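Local coordinates for protein mitochondrial association factor 1 (Toxoplasma gondii, PDB 6BXS) that probably takes part in the parasite's association with host mitochondria and contains a macro domain, a fold that in many relatives binds ADP-ribose, at residues I111-F116 with A121-Y126; R96-A101 with G141-A146. All blocks are in the same frame, centred on the assembly; numbering follows the deposited sequence.

How the contacts relate
Helix 83-103 joins the two contacts, whose centres lie about 15 Å apart. In contact 1, Ile111, at the end of strand 109-111, pairs with strand 120-126 at one edge of the mixed sheet, and the following turn packs on it; in contact 2, the helix meets the loop that precedes strand 147-152, the next strand inward. Leu97 makes the direct link: its CD2 is 3.5 Å from Ile111 CG1, and its CD1 is 3.5 Å from Ser123 CB, while the neighbouring Leu98 turns to contact 2. Contact 1 is nested within the chain segment closed by contact 2. Contact 1 is polar and hydrogen-bonded; contact 2 is small, buried and largely apolar.

Contact 1. Residues I111-F116 with A121-Y126; sequences IDSGRF and ARSFAY
Arg122 and Asp112 cross at about a right angle, yet their guanidinium and carboxylate planes are only 30° apart. Arg122, with CG anti to the backbone N (chi1 -159°), is extended as far as NE, then turned about NE-CZ, so that Asp112 CA lies over one guanidinium face, toward its rim. The salt bridge from NH1 to Asp112 OD1 is long, 3.4 Å. A water in the guanidinium plane bridges the same pair, donating to OD1 and accepting from NH1. The stronger partner is Glu110, which meets NE; the charge is probably divided between the two acids.

The two serines meet hydroxyl to hydroxyl, Ser113 OG 2.8 Å from Ser123 OG. Small polar side chains suit this buried place, and His150 ND1 gives Ser123 OG a further partner. Beside them Ile111 CD1 rests 3.9 Å from Ser123 CB, on the face packed against helix 83-103.

Gly114 N makes a weak, bent bond (126°) to Ala121 O at 2.8 Å; glycine suits a spot where a beta carbon would strike that oxygen. Ile111 and Ser123 form an antiparallel hydrogen-bonded pair. With the inverse gamma turn at Asp112, the 3-10 turn at 113-115 and the classic bulge of Ala121 and Arg122 opposite Ile151, this is the beta-hairpin connection at the edge of the macro-domain sheet.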
ATOM      1  N   ILE A 111      17.375  -1.963   4.998  1.00 24.89           N
ATOM      2  CA  ILE A 111      18.231  -1.337   6.003  1.00 23.47           C
ATOM      3  C   ILE A 111      17.643  -1.576   7.391  1.00 24.12           C
ATOM      4  O   ILE A 111      16.425  -1.667   7.551  1.00 27.79           O
ATOM      5  CB  ILE A 111      18.404   0.187   5.779  1.00 29.41           C
ATOM      6  CG1 ILE A 111      17.048   0.885   5.634  1.00 27.47           C
ATOM      7  CG2 ILE A 111      19.284   0.463   4.564  1.00 34.82           C
ATOM      8  CD1 ILE A 111      16.558   1.535   6.906  1.00 36.53           C
ATOM      9  N   ASP A 112      18.513  -1.682   8.389  1.00 20.90           N
ATOM     10  CA  ASP A 112      18.075  -1.922   9.759  1.00 25.15           C
ATOM     11  C   ASP A 112      17.738  -0.606  10.452  1.00 25.21           C
ATOM     12  O   ASP A 112      18.534  -0.074  11.226  1.00 23.17           O
ATOM     13  CB  ASP A 112      19.153  -2.678  10.538  1.00 26.63           C
ATOM     14  CG  ASP A 112      18.707  -3.052  11.938  1.00 28.05           C
ATOM     15  OD1 ASP A 112      17.490  -2.998  12.220  1.00 26.45           O
ATOM     16  OD2 ASP A 112      19.577  -3.412  12.756  1.00 31.10           O
ATOM     17  N   SER A 113      16.548  -0.087  10.168  1.00 23.02           N
ATOM     18  CA  SER A 113      16.117   1.192  10.718  1.00 25.43           C
ATOM     19  C   SER A 113      15.982   1.150  12.241  1.00 25.70           C
ATOM     20  O   SER A 113      16.077   2.182  12.907  1.00 23.87           O
ATOM     21  CB  SER A 113      14.788   1.616  10.087  1.00 26.23           C
ATOM     22  OG  SER A 113      13.852   0.553  10.114  1.00 29.44           O
ATOM     23  N   GLY A 114      15.771  -0.045  12.784  1.00 25.18           N
ATOM     24  CA  GLY A 114      15.578  -0.215  14.214  1.00 27.20           C
ATOM     25  C   GLY A 114      16.786   0.179  15.044  1.00 26.48           C
ATOM     26  O   GLY A 114      16.678   0.389  16.251  1.00 23.81           O
ATOM     27  N   ARG A 115      17.942   0.281  14.398  1.00 24.18           N
ATOM     28  CA  ARG A 115      19.170   0.637  15.097  1.00 26.13           C
ATOM     29  C   ARG A 115      19.221   2.125  15.444  1.00 25.30           C
ATOM     30  O   ARG A 115      19.939   2.522  16.361  1.00 22.41           O
ATOM     31  CB  ARG A 115      20.385   0.255  14.254  1.00 25.98           C
ATOM     32  CG  ARG A 115      21.707   0.403  14.982  1.00 28.12           C
ATOM     33  CD  ARG A 115      22.858  -0.156  14.167  1.00 26.25           C
ATOM     34  NE  ARG A 115      24.149   0.170  14.763  1.00 26.21           N
ATOM     35  CZ  ARG A 115      25.326  -0.087  14.200  1.00 28.87           C
ATOM     36  NH1 ARG A 115      25.384  -0.684  13.017  1.00 24.73           N
ATOM     37  NH2 ARG A 115      26.447   0.258  14.821  1.00 27.18           N
ATOM     38  N   PHE A 116      18.455   2.939  14.718  1.00 24.40           N
ATOM     39  CA  PHE A 116      18.466   4.387  14.927  1.00 26.91           C
ATOM     40  C   PHE A 116      17.069   5.007  14.993  1.00 27.86           C
ATOM     41  O   PHE A 116      16.941   6.226  15.129  1.00 32.22           O
ATOM     42  CB  PHE A 116      19.270   5.069  13.816  1.00 27.17           C
ATOM     43  CG  PHE A 116      18.682   4.901  12.442  1.00 24.21           C
ATOM     44  CD1 PHE A 116      17.667   5.734  12.001  1.00 26.18           C
ATOM     45  CD2 PHE A 116      19.153   3.918  11.590  1.00 24.26           C
ATOM     46  CE1 PHE A 116      17.127   5.583  10.738  1.00 24.79           C
ATOM     47  CE2 PHE A 116      18.620   3.763  10.326  1.00 26.08           C
ATOM     48  CZ  PHE A 116      17.604   4.597   9.899  1.00 27.60           C
ATOM     49  N   ALA A 121      11.359  -0.874  13.037  1.00 25.27           N
ATOM     50  CA  ALA A 121      12.305  -1.923  13.411  1.00 24.26           C
ATOM     51  C   ALA A 121      13.193  -2.300  12.231  1.00 24.33           C
ATOM     52  O   ALA A 121      14.398  -2.503  12.382  1.00 25.47           O
ATOM     53  CB  ALA A 121      11.562  -3.147  13.917  1.00 27.92           C
ATOM     54  N   ARG A 122      12.579  -2.410  11.058  1.00 22.80           N
ATOM     55  CA  ARG A 122      13.305  -2.720   9.836  1.00 22.53           C
ATOM     56  C   ARG A 122      12.522  -2.192   8.643  1.00 20.01           C
ATOM     57  O   ARG A 122      11.291  -2.171   8.667  1.00 20.96           O
ATOM     58  CB  ARG A 122      13.538  -4.223   9.710  1.00 24.78           C
ATOM     59  CG  ARG A 122      14.675  -4.586   8.773  1.00 26.01           C
ATOM     60  CD  ARG A 122      15.346  -5.871   9.197  1.00 34.31           C
ATOM     61  NE  ARG A 122      16.605  -6.088   8.485  1.00 39.78           N
ATOM     62  CZ  ARG A 122      17.821  -6.019   9.026  1.00 33.54           C
ATOM     63  NH1 ARG A 122      17.988  -5.749  10.316  1.00 32.80           N
ATOM     64  NH2 ARG A 122      18.886  -6.236   8.266  1.00 35.57           N
ATOM     65  N   SER A 123      13.238  -1.759   7.609  1.00 21.52           N
ATOM     66  CA  SER A 123      12.613  -1.097   6.468  1.00 20.85           C
ATOM     67  C   SER A 123      13.097  -1.668   5.145  1.00 19.67           C
ATOM     68  O   SER A 123      14.292  -1.899   4.953  1.00 22.95           O
ATOM     69  CB  SER A 123      12.886   0.406   6.517  1.00 23.15           C
ATOM     70  OG  SER A 123      12.398   0.965   7.723  1.00 26.24           O
ATOM     71  N   PHE A 124      12.151  -1.879   4.235  1.00 20.36           N
ATOM     72  CA  PHE A 124      12.425  -2.476   2.936  1.00 21.04           C
ATOM     73  C   PHE A 124      11.906  -1.576   1.826  1.00 16.68           C
ATOM     74  O   PHE A 124      11.069  -0.709   2.064  1.00 21.32           O
ATOM     75  CB  PHE A 124      11.771  -3.857   2.825  1.00 19.26           C
ATOM     76  CG  PHE A 124      12.190  -4.823   3.898  1.00 21.42           C
ATOM     77  CD1 PHE A 124      11.661  -4.738   5.176  1.00 21.52           C
ATOM     78  CD2 PHE A 124      13.101  -5.829   3.625  1.00 20.10           C
ATOM     79  CE1 PHE A 124      12.043  -5.630   6.161  1.00 23.89           C
ATOM     80  CE2 PHE A 124      13.485  -6.723   4.606  1.00 21.48           C
ATOM     81  CZ  PHE A 124      12.955  -6.625   5.873  1.00 23.15           C
ATOM     82  N   ALA A 125      12.401  -1.792   0.612  1.00 17.18           N
ATOM     83  CA  ALA A 125      11.881  -1.100  -0.559  1.00 18.26           C
ATOM     84  C   ALA A 125      11.995  -1.981  -1.799  1.00 24.68           C
ATOM     85  O   ALA A 125      12.798  -2.913  -1.844  1.00 20.75           O
ATOM     86  CB  ALA A 125      12.603   0.212  -0.769  1.00 21.31           C
ATOM     87  N   TYR A 126      11.185  -1.669  -2.805  1.00 21.70           N
ATOM     88  CA  TYR A 126      11.094  -2.478  -4.012  1.00 20.75           C
ATOM     89  C   TYR A 126      10.432  -1.659  -5.111  1.00 20.61           C
ATOM     90  O   TYR A 126       9.405  -1.019  -4.879  1.00 25.69           O
ATOM     91  CB  TYR A 126      10.299  -3.761  -3.724  1.00 23.25           C
ATOM     92  CG  TYR A 126      10.085  -4.693  -4.906  1.00 23.10           C
ATOM     93  CD1 TYR A 126       9.146  -4.405  -5.890  1.00 23.24           C
ATOM     94  CD2 TYR A 126      10.794  -5.880  -5.012  1.00 25.05           C
ATOM     95  CE1 TYR A 126       8.943  -5.259  -6.961  1.00 18.65           C
ATOM     96  CE2 TYR A 126      10.595  -6.743  -6.077  1.00 25.47           C
ATOM     97  CZ  TYR A 126       9.668  -6.428  -7.048  1.00 23.65           C
ATOM     98  OH  TYR A 126       9.465  -7.283  -8.108  1.00 25.08           O
TER
HETATM   99  O   HOH W   1      15.999  -5.553  12.749  1.00 28.79           O

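Contact 2. Residues R96-A101 with G141-A146; sequences RLLHDA and GKNVGA
The Asn143 side-chain amide offers one face to Leu98, whose CD2 methyl stands above the amide plane and is displaced toward the oxygen. The methyl is 3.3 Å from Asn143 OD1 and 3.6 Å from Asn143 CG. It comes down on the oxygen at close to a right angle to the C=O bond, so it meets the flat group from above. At the amide's nitrogen end, ND2 donates to the backbone oxygen of Tyr53. That bond probably limits the rotation of the amide and so influences which face it presents to the leucine.

Leu98 reaches across from helix 83-103 with CG anti to its backbone N (chi1 177°), which sends the forked end outward from the helix. The fork straddles two neighbours. CD1 packs 3.7 Å from Ala146 CB, CD2 is 3.9 Å from the same methyl, and CD2 alone continues to the asparagine. A branched leucine suits this double task, while the short side chain of Ala146 makes a compact seat for both methyls.

The loop is shaped by a type II beta turn from Asn143 to Ala146, closed by Ala146 N bonding to Asn143 O at 3.2 Å. Gly145 takes the positive phi (87°) that this turn needs at its third position, where a side chain would press on the preceding carbonyl. Asn143 also has positive phi, a conformation asparagine tolerates better than most residues.

No hydrogen bond or ion pair spans the two segments. The contact therefore rests on dispersion and the burial of methyl groups, with the asparagine's polar demand met partly by Tyr53 while its carbon framework and oxygen lie against the leucine. Such chemistry implies a small apolar contact without directional bonds across it, its position likely set by the helix on one side and the turn on the other.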
ATOM      1  N   ARG A  96      16.231   7.287   1.073  1.00 22.16           N
ATOM      2  CA  ARG A  96      17.455   6.500   0.963  1.00 23.00           C
ATOM      3  C   ARG A  96      17.189   5.120   0.362  1.00 24.00           C
ATOM      4  O   ARG A  96      17.941   4.648  -0.492  1.00 25.64           O
ATOM      5  CB  ARG A  96      18.110   6.346   2.336  1.00 28.28           C
ATOM      6  CG  ARG A  96      18.627   7.644   2.933  1.00 50.21           C
ATOM      7  CD  ARG A  96      18.974   7.472   4.403  1.00 55.65           C
ATOM      8  NE  ARG A  96      19.285   8.747   5.046  1.00 63.72           N
ATOM      9  CZ  ARG A  96      19.305   8.937   6.362  1.00 61.41           C
ATOM     10  NH1 ARG A  96      19.023   7.938   7.189  1.00 60.58           N
ATOM     11  NH2 ARG A  96      19.599  10.131   6.856  1.00 63.24           N
ATOM     12  N   LEU A  97      16.123   4.470   0.819  1.00 22.08           N
ATOM     13  CA  LEU A  97      15.793   3.125   0.354  1.00 23.63           C
ATOM     14  C   LEU A  97      15.403   3.101  -1.121  1.00 21.64           C
ATOM     15  O   LEU A  97      15.728   2.152  -1.835  1.00 25.42           O
ATOM     16  CB  LEU A  97      14.658   2.535   1.191  1.00 22.48           C
ATOM     17  CG  LEU A  97      15.043   1.889   2.524  1.00 26.79           C
ATOM     18  CD1 LEU A  97      13.794   1.457   3.285  1.00 22.88           C
ATOM     19  CD2 LEU A  97      15.969   0.697   2.303  1.00 28.64           C
ATOM     20  N   LEU A  98      14.700   4.134  -1.574  1.00 22.67           N
ATOM     21  CA  LEU A  98      14.290   4.212  -2.972  1.00 25.54           C
ATOM     22  C   LEU A  98      15.503   4.320  -3.889  1.00 26.20           C
ATOM     23  O   LEU A  98      15.524   3.734  -4.973  1.00 24.10           O
ATOM     24  CB  LEU A  98      13.353   5.401  -3.201  1.00 23.65           C
ATOM     25  CG  LEU A  98      12.924   5.618  -4.655  1.00 26.31           C
ATOM     26  CD1 LEU A  98      12.325   4.340  -5.256  1.00 27.32           C
ATOM     27  CD2 LEU A  98      11.938   6.770  -4.764  1.00 32.23           C
ATOM     28  N   HIS A  99      16.510   5.072  -3.453  1.00 26.85           N
ATOM     29  CA  HIS A  99      17.757   5.194  -4.203  1.00 28.87           C
ATOM     30  C   HIS A  99      18.401   3.825  -4.376  1.00 25.19           C
ATOM     31  O   HIS A  99      18.844   3.476  -5.470  1.00 29.42           O
ATOM     32  CB  HIS A  99      18.725   6.153  -3.501  1.00 31.85           C
ATOM     33  CG  HIS A  99      18.471   7.597  -3.806  1.00 37.22           C
ATOM     34  ND1 HIS A  99      18.441   8.571  -2.831  1.00 43.55           N
ATOM     35  CD2 HIS A  99      18.242   8.235  -4.979  1.00 45.19           C
ATOM     36  CE1 HIS A  99      18.202   9.745  -3.389  1.00 48.31           C
ATOM     37  NE2 HIS A  99      18.077   9.568  -4.693  1.00 52.27           N
ATOM     38  N   ASP A 100      18.439   3.049  -3.297  1.00 26.03           N
ATOM     39  CA  ASP A 100      18.963   1.685  -3.350  1.00 27.32           C
ATOM     40  C   ASP A 100      18.103   0.799  -4.250  1.00 27.83           C
ATOM     41  O   ASP A 100      18.623   0.006  -5.034  1.00 26.84           O
ATOM     42  CB  ASP A 100      19.038   1.076  -1.947  1.00 26.85           C
ATOM     43  CG  ASP A 100      19.998   1.817  -1.037  1.00 36.55           C
ATOM     44  OD1 ASP A 100      20.896   2.516  -1.551  1.00 43.05           O
ATOM     45  OD2 ASP A 100      19.856   1.692   0.199  1.00 38.29           O
ATOM     46  N   ALA A 101      16.786   0.932  -4.128  1.00 27.63           N
ATOM     47  CA  ALA A 101      15.861   0.111  -4.904  1.00 24.69           C
ATOM     48  C   ALA A 101      16.015   0.372  -6.399  1.00 25.15           C
ATOM     49  O   ALA A 101      15.952  -0.553  -7.211  1.00 25.47           O
ATOM     50  CB  ALA A 101      14.427   0.376  -4.466  1.00 23.81           C
ATOM     51  N   GLY A 141       3.844  12.585 -11.395  1.00 23.51           N
ATOM     52  CA  GLY A 141       4.410  12.859 -10.086  1.00 23.86           C
ATOM     53  C   GLY A 141       5.680  12.044  -9.939  1.00 25.12           C
ATOM     54  O   GLY A 141       5.880  11.082 -10.684  1.00 21.31           O
ATOM     55  N   LYS A 142       6.540  12.418  -8.996  1.00 24.57           N
ATOM     56  CA  LYS A 142       7.832  11.754  -8.851  1.00 24.89           C
ATOM     57  C   LYS A 142       7.757  10.625  -7.824  1.00 23.01           C
ATOM     58  O   LYS A 142       6.907  10.636  -6.934  1.00 23.77           O
ATOM     59  CB  LYS A 142       8.918  12.768  -8.468  1.00 31.12           C
ATOM     60  CG  LYS A 142       9.148  12.951  -6.976  1.00 30.28           C
ATOM     61  CD  LYS A 142      10.215  14.008  -6.713  1.00 41.56           C
ATOM     62  CE  LYS A 142      10.403  14.262  -5.223  1.00 43.01           C
ATOM     63  NZ  LYS A 142       9.183  14.847  -4.595  1.00 44.82           N
ATOM     64  N   ASN A 143       8.655   9.653  -7.973  1.00 18.74           N
ATOM     65  CA  ASN A 143       8.737   8.482  -7.097  1.00 24.21           C
ATOM     66  C   ASN A 143       7.523   7.565  -7.216  1.00 23.72           C
ATOM     67  O   ASN A 143       7.231   6.791  -6.305  1.00 20.89           O
ATOM     68  CB  ASN A 143       8.914   8.903  -5.636  1.00 20.77           C
ATOM     69  CG  ASN A 143      10.108   9.810  -5.433  1.00 23.16           C
ATOM     70  OD1 ASN A 143      11.134   9.660  -6.095  1.00 16.72           O
ATOM     71  ND2 ASN A 143       9.980  10.757  -4.511  1.00 22.84           N
ATOM     72  N   VAL A 144       6.825   7.646  -8.343  1.00 22.44           N
ATOM     73  CA  VAL A 144       5.684   6.773  -8.596  1.00 23.13           C
ATOM     74  C   VAL A 144       6.152   5.333  -8.757  1.00 23.31           C
ATOM     75  O   VAL A 144       7.173   5.074  -9.392  1.00 21.09           O
ATOM     76  CB  VAL A 144       4.913   7.207  -9.857  1.00 25.12           C
ATOM     77  CG1 VAL A 144       3.836   6.189 -10.217  1.00 24.07           C
ATOM     78  CG2 VAL A 144       4.296   8.582  -9.649  1.00 25.07           C
ATOM     79  N   GLY A 145       5.397   4.402  -8.181  1.00 24.88           N
ATOM     80  CA  GLY A 145       5.742   2.994  -8.229  1.00 21.23           C
ATOM     81  C   GLY A 145       6.663   2.585  -7.094  1.00 23.66           C
ATOM     82  O   GLY A 145       6.899   1.396  -6.876  1.00 24.10           O
ATOM     83  N   ALA A 146       7.194   3.569  -6.376  1.00 23.16           N
ATOM     84  CA  ALA A 146       8.042   3.298  -5.223  1.00 22.73           C
ATOM     85  C   ALA A 146       7.222   2.626  -4.133  1.00 22.84           C
ATOM     86  O   ALA A 146       6.191   3.151  -3.716  1.00 22.55           O
ATOM     87  CB  ALA A 146       8.672   4.580  -4.705  1.00 22.34           C
TER